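PDB 5Z87: EmGH1 from Erythrobacter marinus, which probably hydrolyses beta-glucosidic bonds as a family 3 glycoside hydrolase, releasing terminal sugars from beta-linked oligosaccharides. Local coordinates for residues Val630-Gln635 and Val652-Thr657. Residues are numbered along the deposited sequence; the frame is centred on the assembly and turned at random.
Sequences VRNVGQ and VFSDST
Arg631 and Asp655 form a salt bridge face to face: the carboxylate lies stacked over the guanidinium, the two planes only 19° apart, with OD2 of Asp655 over the centre of the group, 3.1 Å from CZ of Arg631. The oxygen sits well off the guanidinium plane, where none of the N-H groups is aimed, so the attraction is electrostatic. Across the contact Arg631 directs its hydrogen bonds to Thr657 instead. NE of Arg631 donates to the carbonyl O of Thr657 at 2.8 Å, a bent bond in which the donor stands above the carbonyl plane, and NE and NH2 both make weak bonds to the Thr657 hydroxyl. The chain of Arg631, extended from CG to NE (chi3 -161°), runs beside the Thr657 side chain. Asp655 is held from its own segment: its OD1 accepts from N and OG1 of Thr657 on one face of the carboxylate, the former bond closing an Asx turn. An alanine in place of Arg631 would probably leave the Asp655 carboxylate without its opposing charge in this contact and the Thr657 carbonyl without its NE donor.

The amide of Gln635 reaches the same turn through the backbone carbonyl of Asp655, its NE2 giving a nearly straight bond to Asp655 O (3.2 Å, 168° at the hydrogen). A water joins the two halves, accepting from Arg631 N and donating to Gln635 OE1 and Thr657 O. Gln635 NE2, Ser654 OG and Asn632 ND2 are each hydrogen-bonded to OD2 of Asp553 of the second subunit, which places this edge of the contact at the dimer interface. Both segments lie in the family 3 C-terminal region, in the long loop that follows helix 607-615 and precedes strand 671-678.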
ATOM      1  N   VAL A 630       3.086  -2.400  14.350  1.00 14.72           N
ATOM      2  CA  VAL A 630       3.585  -1.054  14.083  1.00 18.05           C
ATOM      3  C   VAL A 630       3.033  -0.101  15.133  1.00 20.61           C
ATOM      4  O   VAL A 630       2.032  -0.382  15.795  1.00 17.14           O
ATOM      5  CB  VAL A 630       3.228  -0.579  12.663  1.00 16.42           C
ATOM      6  CG1 VAL A 630       3.833  -1.521  11.608  1.00 15.12           C
ATOM      7  CG2 VAL A 630       1.715  -0.492  12.500  1.00 16.80           C
ATOM      8  N   ARG A 631       3.698   1.045  15.289  1.00 19.86           N
ATOM      9  CA  ARG A 631       3.248   2.015  16.286  1.00 20.49           C
ATOM     10  C   ARG A 631       1.917   2.645  15.895  1.00 20.57           C
ATOM     11  O   ARG A 631       1.068   2.909  16.752  1.00 21.26           O
ATOM     12  CB  ARG A 631       4.318   3.089  16.489  1.00 20.22           C
ATOM     13  CG  ARG A 631       5.380   2.630  17.433  1.00 22.72           C
ATOM     14  CD  ARG A 631       6.621   3.499  17.461  1.00 21.80           C
ATOM     15  NE  ARG A 631       7.679   2.684  18.048  1.00 20.62           N
ATOM     16  CZ  ARG A 631       7.839   2.501  19.351  1.00 21.58           C
ATOM     17  NH1 ARG A 631       7.036   3.123  20.204  1.00 21.63           N
ATOM     18  NH2 ARG A 631       8.799   1.698  19.797  1.00 20.32           N
ATOM     19  N   ASN A 632       1.717   2.912  14.613  1.00 15.95           N
ATOM     20  CA  ASN A 632       0.470   3.518  14.200  1.00 18.70           C
ATOM     21  C   ASN A 632       0.220   3.163  12.750  1.00 16.17           C
ATOM     22  O   ASN A 632       1.135   2.800  12.010  1.00 15.81           O
ATOM     23  CB  ASN A 632       0.473   5.040  14.394  1.00 17.47           C
ATOM     24  CG  ASN A 632       1.437   5.750  13.454  1.00 16.94           C
ATOM     25  OD1 ASN A 632       1.143   5.955  12.275  1.00 20.33           O
ATOM     26  ND2 ASN A 632       2.586   6.151  13.981  1.00 18.61           N
ATOM     27  N   VAL A 633      -1.047   3.301  12.360  1.00 17.22           N
ATOM     28  CA  VAL A 633      -1.514   2.889  11.054  1.00 17.28           C
ATOM     29  C   VAL A 633      -0.873   3.697   9.925  1.00 21.87           C
ATOM     30  O   VAL A 633      -0.903   3.271   8.770  1.00 18.81           O
ATOM     31  CB  VAL A 633      -3.050   2.986  11.036  1.00 13.88           C
ATOM     32  CG1 VAL A 633      -3.504   4.465  11.021  1.00 15.01           C
ATOM     33  CG2 VAL A 633      -3.614   2.241   9.860  1.00 15.89           C
ATOM     34  N   GLY A 634      -0.274   4.850  10.229  1.00 22.23           N
ATOM     35  CA  GLY A 634       0.386   5.637   9.199  1.00 13.13           C
ATOM     36  C   GLY A 634       1.752   5.127   8.789  1.00 16.07           C
ATOM     37  O   GLY A 634       2.317   5.614   7.806  1.00 18.30           O
ATOM     38  N   GLN A 635       2.287   4.145   9.505  1.00 15.28           N
ATOM     39  CA  GLN A 635       3.572   3.539   9.185  1.00 16.90           C
ATOM     40  C   GLN A 635       3.435   2.218   8.424  1.00 20.89           C
ATOM     41  O   GLN A 635       4.442   1.530   8.218  1.00 17.93           O
ATOM     42  CB  GLN A 635       4.377   3.334  10.478  1.00 15.73           C
ATOM     43  CG  GLN A 635       4.337   4.557  11.400  1.00 16.72           C
ATOM     44  CD  GLN A 635       5.400   4.546  12.470  1.00 22.82           C
ATOM     45  OE1 GLN A 635       5.957   3.503  12.801  1.00 38.29           O
ATOM     46  NE2 GLN A 635       5.715   5.716  12.998  1.00 18.70           N
ATOM     47  N   VAL A 652       9.212  11.603   9.782  1.00 13.09           N
ATOM     48  CA  VAL A 652       9.688  12.824  10.412  1.00 15.79           C
ATOM     49  C   VAL A 652       9.010  12.998  11.767  1.00 17.99           C
ATOM     50  O   VAL A 652       7.798  12.783  11.910  1.00 18.64           O
ATOM     51  CB  VAL A 652       9.472  14.034   9.485  1.00 26.21           C
ATOM     52  CG1 VAL A 652       8.007  14.392   9.369  1.00 24.10           C
ATOM     53  CG2 VAL A 652      10.287  15.244   9.965  1.00 29.57           C
ATOM     54  N   PHE A 653       9.821  13.300  12.789  1.00 20.25           N
ATOM     55  CA  PHE A 653       9.365  13.589  14.152  1.00 20.34           C
ATOM     56  C   PHE A 653       8.524  12.463  14.729  1.00 21.15           C
ATOM     57  O   PHE A 653       7.593  12.714  15.498  1.00 22.92           O
ATOM     58  CB  PHE A 653       8.592  14.912  14.216  1.00 19.14           C
ATOM     59  CG  PHE A 653       9.380  16.096  13.705  1.00 21.68           C
ATOM     60  CD1 PHE A 653      10.760  16.147  13.868  1.00 21.38           C
ATOM     61  CD2 PHE A 653       8.749  17.141  13.050  1.00 22.62           C
ATOM     62  CE1 PHE A 653      11.507  17.238  13.392  1.00 31.50           C
ATOM     63  CE2 PHE A 653       9.487  18.233  12.562  1.00 25.03           C
ATOM     64  CZ  PHE A 653      10.865  18.277  12.733  1.00 23.09           C
ATOM     65  N   SER A 654       8.836  11.216  14.370  1.00 19.18           N
ATOM     66  CA  SER A 654       8.031  10.083  14.818  1.00 21.81           C
ATOM     67  C   SER A 654       8.887   8.830  14.937  1.00 25.29           C
ATOM     68  O   SER A 654       9.559   8.431  13.977  1.00 24.02           O
ATOM     69  CB  SER A 654       6.862   9.841  13.866  1.00 13.58           C
ATOM     70  OG  SER A 654       6.006   8.831  14.355  1.00 23.68           O
ATOM     71  N   ASP A 655       8.856   8.220  16.121  1.00 20.62           N
ATOM     72  CA  ASP A 655       9.476   6.923  16.362  1.00 22.51           C
ATOM     73  C   ASP A 655       8.962   5.906  15.346  1.00 21.66           C
ATOM     74  O   ASP A 655       7.784   5.534  15.380  1.00 18.24           O
ATOM     75  CB  ASP A 655       9.182   6.457  17.794  1.00 16.21           C
ATOM     76  CG  ASP A 655       9.946   5.198  18.169  1.00 22.40           C
ATOM     77  OD1 ASP A 655      10.583   4.578  17.284  1.00 23.60           O
ATOM     78  OD2 ASP A 655       9.907   4.819  19.357  1.00 29.21           O
ATOM     79  N   SER A 656       9.838   5.452  14.448  1.00 19.92           N
ATOM     80  CA  SER A 656       9.462   4.589  13.337  1.00 17.03           C
ATOM     81  C   SER A 656       9.840   3.133  13.564  1.00 23.79           C
ATOM     82  O   SER A 656       9.702   2.315  12.643  1.00 19.04           O
ATOM     83  CB  SER A 656      10.103   5.090  12.039  1.00 18.67           C
ATOM     84  OG  SER A 656       9.648   6.389  11.730  1.00 17.31           O
ATOM     85  N   THR A 657      10.349   2.797  14.747  1.00 22.29           N
ATOM     86  CA  THR A 657      10.540   1.404  15.104  1.00 20.57           C
ATOM     87  C   THR A 657       9.182   0.746  15.312  1.00 20.10           C
ATOM     88  O   THR A 657       8.189   1.419  15.583  1.00 17.85           O
ATOM     89  CB  THR A 657      11.363   1.277  16.383  1.00 27.75           C
ATOM     90  OG1 THR A 657      10.671   1.948  17.450  1.00 20.08           O
ATOM     91  CG2 THR A 657      12.772   1.863  16.183  1.00 12.19           C
TER
HETATM   92  O   HOH W   1       6.240   1.230  13.817  1.00 13.18           O